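Nitrogenase molybdenum-iron protein beta chain (PDB 4WN9) forms the nitrogenase molybdenum-iron protein together with the alpha chain, with which it shares an [8Fe-7S] cluster, and so takes part in reducing dinitrogen to ammonium. Local coordinates at residues Ser57-Glu62 with Phe411-Arg416; Thr266-Ser271 with Asn422-Tyr427. All coordinates share one frame; numbering follows the deposited sequence.

Both contacts draw on the loop between strand 406-408 and helix 426-448: its start, 411-416, packs on the end of helix 46-60 in interaction 1, and its end, 422-427, meets 266-271 in interaction 2. Their segments alternate along the chain. The centres lie 21 Å apart and the nearest atoms about 6 Å, with a bound proline between the two. Interaction 1 lays the rings of His-59, Phe-60 and Phe-411 against it, and interaction 2 brings the ammonium of Lys-424. Interaction 1 also supplies two iron ligands, Lys-61 O and Glu-62 OE2, and its Phe-411 side chain is about 12 Å from the Fe(8)-S(7) cluster; interaction 2 is remote from the cluster ligands.

Interaction 1 (Ser57-Glu62 with Phe411-Arg416); sequences SRHFKE and FPIMDR. With FE (Fe (III) ion), chain M; PRO (proline), chain K.
Lys-61 NZ reaches back to two carbonyls at once, Met-414 O across the contact and Arg-58 O in the last turn of helix 46-60, both at 2.9 Å from NZ. The Arg-58 carbonyl takes the ammonium on a lone pair in its plane, whereas over Met-414 the donor stands 50° above the carbonyl plane. A bend at chi2 (-45°) turns the lysine chain back along the helix so that its end arrives between the two oxygens. Arg-58 O also lies 3.3 Å from Met-414 CA, a CA-H...O contact.

One residue before Met-414, Ile-413 N donates a nearly straight bond to His-59 ND1 (2.9 Å, 169° at the hydrogen), the donor tilted somewhat from the imidazole plane. The CG of this histidine is anti to the backbone N and stands beside the carbonyl carbon. This is where helix 46-60, which follows strand 38-43 of one parallel sheet, ends against the loop leaving strand 406-408, the outermost strand of another sheet within this chain. Lys-61 closes the helix with positive phi, and a cis peptide precedes Pro-412.

Met-414 lays CG and SD against Arg-58 CB, its CG 3.8 Å from that carbon, the two side chains slanting across each other. The bound proline, its N 3.6 Å from His-59 NE2, also lies against two phenyl rings, with CD 3.7 Å from Phe-411 CD1 and near Phe-60 CZ; His-59 CD2 itself sits over the face of the Phe-60 ring.

At the helix end Lys-61 O binds the Fe(III) ion at 2.0 Å, joined by Glu-62 OE2 and two waters. Asp-301 and Asp-305 of the second copy of this subunit complete the site, so the metal bridges the two beta chains. One of those waters donates to Phe-60 O.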
loop_
_atom_site.group_PDB
_atom_site.type_symbol
_atom_site.label_atom_id
_atom_site.label_comp_id
_atom_site.label_asym_id
_atom_site.label_seq_id
_atom_site.Cartn_x
_atom_site.Cartn_y
_atom_site.Cartn_z
ATOM N N SER B 57 -18.503 4.450 12.945
ATOM C CA SER B 57 -18.603 5.291 11.738
ATOM C C SER B 57 -17.255 5.691 11.192
ATOM O O SER B 57 -17.058 5.703 9.977
ATOM C CB SER B 57 -19.466 6.533 11.976
ATOM O OG SER B 57 -20.849 6.171 11.946
ATOM N N ARG B 58 -16.322 6.015 12.084
ATOM C CA ARG B 58 -14.959 6.384 11.693
ATOM C C ARG B 58 -14.160 5.244 11.060
ATOM O O ARG B 58 -13.336 5.474 10.165
ATOM C CB ARG B 58 -14.216 6.896 12.903
ATOM C CG ARG B 58 -14.698 8.254 13.382
ATOM C CD ARG B 58 -14.007 8.652 14.670
ATOM N NE ARG B 58 -14.325 10.041 14.969
ATOM C CZ ARG B 58 -14.257 10.581 16.175
ATOM N NH1 ARG B 58 -13.867 9.853 17.218
ATOM N NH2 ARG B 58 -14.606 11.850 16.335
ATOM N N HIS B 59 -14.420 4.015 11.499
ATOM C CA HIS B 59 -13.743 2.841 10.946
ATOM C C HIS B 59 -14.286 2.499 9.557
ATOM O O HIS B 59 -13.522 2.362 8.593
ATOM C CB HIS B 59 -13.874 1.657 11.929
ATOM C CG HIS B 59 -13.355 0.350 11.397
ATOM N ND1 HIS B 59 -12.144 -0.187 11.785
ATOM C CD2 HIS B 59 -13.872 -0.513 10.488
ATOM C CE1 HIS B 59 -11.935 -1.320 11.141
ATOM N NE2 HIS B 59 -12.979 -1.550 10.361
ATOM N N PHE B 60 -15.612 2.386 9.435
ATOM C CA PHE B 60 -16.219 1.885 8.229
ATOM C C PHE B 60 -16.588 2.953 7.188
ATOM O O PHE B 60 -16.837 2.626 6.033
ATOM C CB PHE B 60 -17.470 1.105 8.598
ATOM C CG PHE B 60 -17.182 -0.193 9.248
ATOM C CD1 PHE B 60 -16.736 -1.260 8.503
ATOM C CD2 PHE B 60 -17.334 -0.340 10.604
ATOM C CE1 PHE B 60 -16.457 -2.462 9.097
ATOM C CE2 PHE B 60 -17.072 -1.548 11.202
ATOM C CZ PHE B 60 -16.622 -2.601 10.441
ATOM N N LYS B 61 -16.624 4.215 7.602
ATOM C CA LYS B 61 -17.133 5.277 6.782
ATOM C C LYS B 61 -18.570 4.904 6.352
ATOM O O LYS B 61 -18.917 4.911 5.178
ATOM C CB LYS B 61 -16.234 5.543 5.574
ATOM C CG LYS B 61 -14.751 5.726 5.839
ATOM C CD LYS B 61 -14.427 6.638 7.016
ATOM C CE LYS B 61 -12.957 7.087 7.006
ATOM N NZ LYS B 61 -12.596 7.612 8.376
ATOM N N GLU B 62 -19.384 4.547 7.343
ATOM C CA GLU B 62 -20.748 4.077 7.145
ATOM C C GLU B 62 -21.565 4.576 8.315
ATOM O O GLU B 62 -21.049 4.761 9.418
ATOM C CB GLU B 62 -20.812 2.536 7.123
ATOM C CG GLU B 62 -20.367 1.863 5.833
ATOM C CD GLU B 62 -21.281 2.156 4.670
ATOM O OE1 GLU B 62 -22.381 1.581 4.659
ATOM O OE2 GLU B 62 -20.888 2.924 3.763
ATOM N N PHE B 411 -8.951 -3.421 14.783
ATOM C CA PHE B 411 -9.952 -2.413 15.136
ATOM C C PHE B 411 -9.465 -1.440 16.179
ATOM O O PHE B 411 -8.932 -1.858 17.179
ATOM C CB PHE B 411 -11.214 -3.142 15.634
ATOM C CG PHE B 411 -12.250 -2.234 16.212
ATOM C CD1 PHE B 411 -13.138 -1.563 15.399
ATOM C CD2 PHE B 411 -12.330 -2.043 17.576
ATOM C CE1 PHE B 411 -14.095 -0.734 15.950
ATOM C CE2 PHE B 411 -13.288 -1.228 18.131
ATOM C CZ PHE B 411 -14.175 -0.566 17.316
ATOM N N PRO B 412 -9.631 -0.127 15.971
ATOM C CA PRO B 412 -10.233 0.446 14.755
ATOM C C PRO B 412 -9.195 1.005 13.777
ATOM O O PRO B 412 -8.120 1.475 14.181
ATOM C CB PRO B 412 -11.101 1.592 15.289
ATOM C CG PRO B 412 -10.450 2.003 16.553
ATOM C CD PRO B 412 -9.781 0.758 17.132
ATOM N N ILE B 413 -9.530 0.957 12.496
ATOM C CA ILE B 413 -8.753 1.590 11.446
ATOM C C ILE B 413 -9.640 2.724 10.939
ATOM O O ILE B 413 -10.671 2.478 10.326
ATOM C CB ILE B 413 -8.437 0.607 10.304
ATOM C CG1 ILE B 413 -7.623 -0.584 10.819
ATOM C CG2 ILE B 413 -7.688 1.322 9.199
ATOM C CD1 ILE B 413 -7.407 -1.697 9.813
ATOM N N MET B 414 -9.247 3.963 11.222
ATOM C CA MET B 414 -10.118 5.106 11.010
ATOM C C MET B 414 -9.563 6.118 10.011
ATOM O O MET B 414 -10.146 7.203 9.825
ATOM C CB MET B 414 -10.320 5.811 12.333
ATOM C CG MET B 414 -11.015 4.930 13.338
ATOM S SD MET B 414 -11.270 5.673 14.945
ATOM C CE MET B 414 -9.583 5.763 15.509
ATOM N N ASP B 415 -8.467 5.754 9.362
ATOM C CA ASP B 415 -7.668 6.701 8.569
ATOM C C ASP B 415 -7.345 6.271 7.147
ATOM O O ASP B 415 -6.464 6.853 6.503
ATOM C CB ASP B 415 -6.395 7.062 9.333
ATOM C CG ASP B 415 -5.529 5.862 9.657
ATOM O OD1 ASP B 415 -6.018 4.709 9.769
ATOM O OD2 ASP B 415 -4.340 6.093 9.857
ATOM N N ARG B 416 -8.049 5.272 6.643
ATOM C CA ARG B 416 -7.898 4.875 5.248
ATOM C C ARG B 416 -9.247 4.483 4.654
ATOM O O ARG B 416 -10.207 4.267 5.390
ATOM C CB ARG B 416 -6.897 3.726 5.112
ATOM C CG ARG B 416 -5.457 4.049 5.452
ATOM C CD ARG B 416 -4.888 5.126 4.530
ATOM N NE ARG B 416 -3.466 5.410 4.706
ATOM C CZ ARG B 416 -2.980 6.316 5.560
ATOM N NH1 ARG B 416 -3.782 7.020 6.354
ATOM N NH2 ARG B 416 -1.689 6.511 5.632
HETATM FE FE FE M . -19.318 4.342 3.248
HETATM N N PRO K . -13.906 -4.374 12.412
HETATM C CA PRO K . -12.872 -5.208 12.957
HETATM C C PRO K . -12.018 -5.957 11.947
HETATM O O PRO K . -11.889 -5.587 10.770
HETATM C CB PRO K . -13.654 -6.137 13.869
HETATM C CG PRO K . -14.852 -5.332 14.295
HETATM C CD PRO K . -14.932 -4.118 13.434
HETATM O OXT PRO K . -11.407 -6.931 12.342
HETATM O O HOH W 1 -18.002 2.736 3.512
HETATM O O HOH W 2 -20.724 5.856 2.985
#

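Interaction 2 (Thr266-Ser271 with Asn422-Tyr427); sequences TPIGVS and NPKVGY. With PRO (proline), chain K.
This is a buried meeting of two loops, each leading into a long helix: 266-271 runs from strand 261-264, outermost in its parallel sheet within this chain, into helix 270-284, while the loop at 422-427 passes into helix 426-448. Pro-267 is the centre of an inverse gamma turn, whose own bond from Ile-268 N to Thr-266 O is weak, and that turn presents the Pro-267 carbonyl to the other loop. Gly-426 N donates to Pro-267 O at 3.0 Å, and Val-425 CA approaches the same oxygen at 3.2 Å.

Apolar contacts flank the bond. The pyrrolidine of Pro-267 runs alongside Val-425, CG to CB 4.1 Å. Ile-268 instead crosses Val-425 at about a right angle, CG1 to CG1 4.0 Å, and extends CD1 to the aliphatic CD of Lys-424. Beyond that carbon the lysine bends at chi4 (-63°), and NZ gives a 2.7 Å hydrogen bond to OXT of the bound proline; Asp-183 is its salt-bridge partner. Tyr-427 OH is hydrogen-bonded to Asp-274 OD1 in helix 270-284, a further tie between the two helices.

Gly-269 holds the N-cap position of helix 270-284, and one water joins it to the facing loop: it accepts from Gly-269 N and donates to Lys-424 O (2.6 Å from the water) and to Gly-426 O.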
loop_
_atom_site.group_PDB
_atom_site.type_symbol
_atom_site.label_atom_id
_atom_site.label_comp_id
_atom_site.label_asym_id
_atom_site.label_seq_id
_atom_site.Cartn_x
_atom_site.Cartn_y
_atom_site.Cartn_z
ATOM N N THR B 266 -9.232 -17.931 15.135
ATOM C CA THR B 266 -9.586 -17.060 14.048
ATOM C C THR B 266 -8.736 -17.542 12.873
ATOM O O THR B 266 -7.550 -17.733 13.028
ATOM C CB THR B 266 -9.232 -15.607 14.426
ATOM O OG1 THR B 266 -9.936 -15.249 15.626
ATOM C CG2 THR B 266 -9.580 -14.657 13.305
ATOM N N PRO B 267 -9.342 -17.779 11.708
ATOM C CA PRO B 267 -8.513 -18.384 10.678
ATOM C C PRO B 267 -7.632 -17.367 9.921
ATOM O O PRO B 267 -8.017 -16.882 8.895
ATOM C CB PRO B 267 -9.551 -19.022 9.752
ATOM C CG PRO B 267 -10.736 -18.138 9.879
ATOM C CD PRO B 267 -10.768 -17.803 11.339
ATOM N N ILE B 268 -6.446 -17.094 10.439
ATOM C CA ILE B 268 -5.517 -16.186 9.785
ATOM C C ILE B 268 -4.213 -16.918 9.633
ATOM O O ILE B 268 -3.660 -17.453 10.605
ATOM C CB ILE B 268 -5.282 -14.915 10.618
ATOM C CG1 ILE B 268 -6.551 -14.067 10.637
ATOM C CG2 ILE B 268 -4.096 -14.122 10.087
ATOM C CD1 ILE B 268 -6.561 -13.006 11.717
ATOM N N GLY B 269 -3.707 -16.935 8.414
ATOM C CA GLY B 269 -2.487 -17.638 8.148
ATOM C C GLY B 269 -2.715 -19.059 7.674
ATOM O O GLY B 269 -3.830 -19.447 7.376
ATOM N N VAL B 270 -1.634 -19.826 7.607
ATOM C CA VAL B 270 -1.675 -21.149 7.024
ATOM C C VAL B 270 -2.326 -22.158 7.990
ATOM O O VAL B 270 -3.357 -22.717 7.675
ATOM C CB VAL B 270 -0.248 -21.641 6.686
ATOM C CG1 VAL B 270 -0.272 -23.072 6.181
ATOM C CG2 VAL B 270 0.427 -20.706 5.679
ATOM N N SER B 271 -1.711 -22.417 9.136
ATOM C CA SER B 271 -2.226 -23.477 10.030
ATOM C C SER B 271 -3.642 -23.178 10.512
ATOM O O SER B 271 -4.487 -24.069 10.545
ATOM C CB SER B 271 -1.260 -23.743 11.208
ATOM O OG SER B 271 -1.018 -22.602 12.032
ATOM N N ASN B 422 -11.638 -5.756 2.403
ATOM C CA ASN B 422 -10.595 -6.764 2.253
ATOM C C ASN B 422 -10.495 -7.669 3.457
ATOM O O ASN B 422 -10.335 -7.186 4.576
ATOM C CB ASN B 422 -9.224 -6.102 2.056
ATOM C CG ASN B 422 -9.121 -5.349 0.743
ATOM O OD1 ASN B 422 -9.710 -5.749 -0.273
ATOM N ND2 ASN B 422 -8.368 -4.250 0.757
ATOM N N PRO B 423 -10.535 -8.994 3.227
ATOM C CA PRO B 423 -10.417 -9.890 4.348
ATOM C C PRO B 423 -8.968 -10.035 4.820
ATOM O O PRO B 423 -8.031 -9.903 4.021
ATOM C CB PRO B 423 -10.932 -11.210 3.776
ATOM C CG PRO B 423 -10.491 -11.168 2.341
ATOM C CD PRO B 423 -10.623 -9.713 1.946
ATOM N N LYS B 424 -8.790 -10.314 6.104
ATOM C CA LYS B 424 -7.516 -10.817 6.621
ATOM C C LYS B 424 -7.573 -12.329 6.865
ATOM O O LYS B 424 -6.547 -12.949 7.045
ATOM C CB LYS B 424 -7.158 -10.124 7.940
ATOM C CG LYS B 424 -8.239 -10.165 9.005
ATOM C CD LYS B 424 -7.789 -9.428 10.254
ATOM C CE LYS B 424 -8.947 -9.097 11.179
ATOM N NZ LYS B 424 -9.908 -8.185 10.529
ATOM N N VAL B 425 -8.768 -12.910 6.868
ATOM C CA VAL B 425 -8.911 -14.337 7.110
ATOM C C VAL B 425 -8.840 -15.159 5.832
ATOM O O VAL B 425 -9.027 -14.648 4.729
ATOM C CB VAL B 425 -10.218 -14.658 7.853
ATOM C CG1 VAL B 425 -10.240 -13.949 9.194
ATOM C CG2 VAL B 425 -11.441 -14.313 6.992
ATOM N N GLY B 426 -8.562 -16.444 5.988
ATOM C CA GLY B 426 -8.566 -17.365 4.859
ATOM C C GLY B 426 -7.259 -17.369 4.103
ATOM O O GLY B 426 -6.318 -16.650 4.449
ATOM N N TYR B 427 -7.168 -18.208 3.077
ATOM C CA TYR B 427 -6.005 -18.158 2.230
ATOM C C TYR B 427 -5.962 -16.831 1.464
ATOM O O TYR B 427 -4.889 -16.262 1.274
ATOM C CB TYR B 427 -5.971 -19.365 1.308
ATOM C CG TYR B 427 -6.026 -20.673 2.064
ATOM C CD1 TYR B 427 -5.037 -21.015 2.969
ATOM C CD2 TYR B 427 -7.072 -21.569 1.879
ATOM C CE1 TYR B 427 -5.078 -22.215 3.668
ATOM C CE2 TYR B 427 -7.123 -22.779 2.575
ATOM C CZ TYR B 427 -6.127 -23.103 3.447
ATOM O OH TYR B 427 -6.186 -24.294 4.140
HETATM N N PRO K . -13.906 -4.374 12.412
HETATM C CA PRO K . -12.872 -5.208 12.957
HETATM C C PRO K . -12.018 -5.957 11.947
HETATM O O PRO K . -11.889 -5.587 10.770
HETATM C CB PRO K . -13.654 -6.137 13.869
HETATM C CG PRO K . -14.852 -5.332 14.295
HETATM C CD PRO K . -14.932 -4.118 13.434
HETATM O OXT PRO K . -11.407 -6.931 12.342
HETATM O O HOH W 3 -5.363 -15.233 6.721
#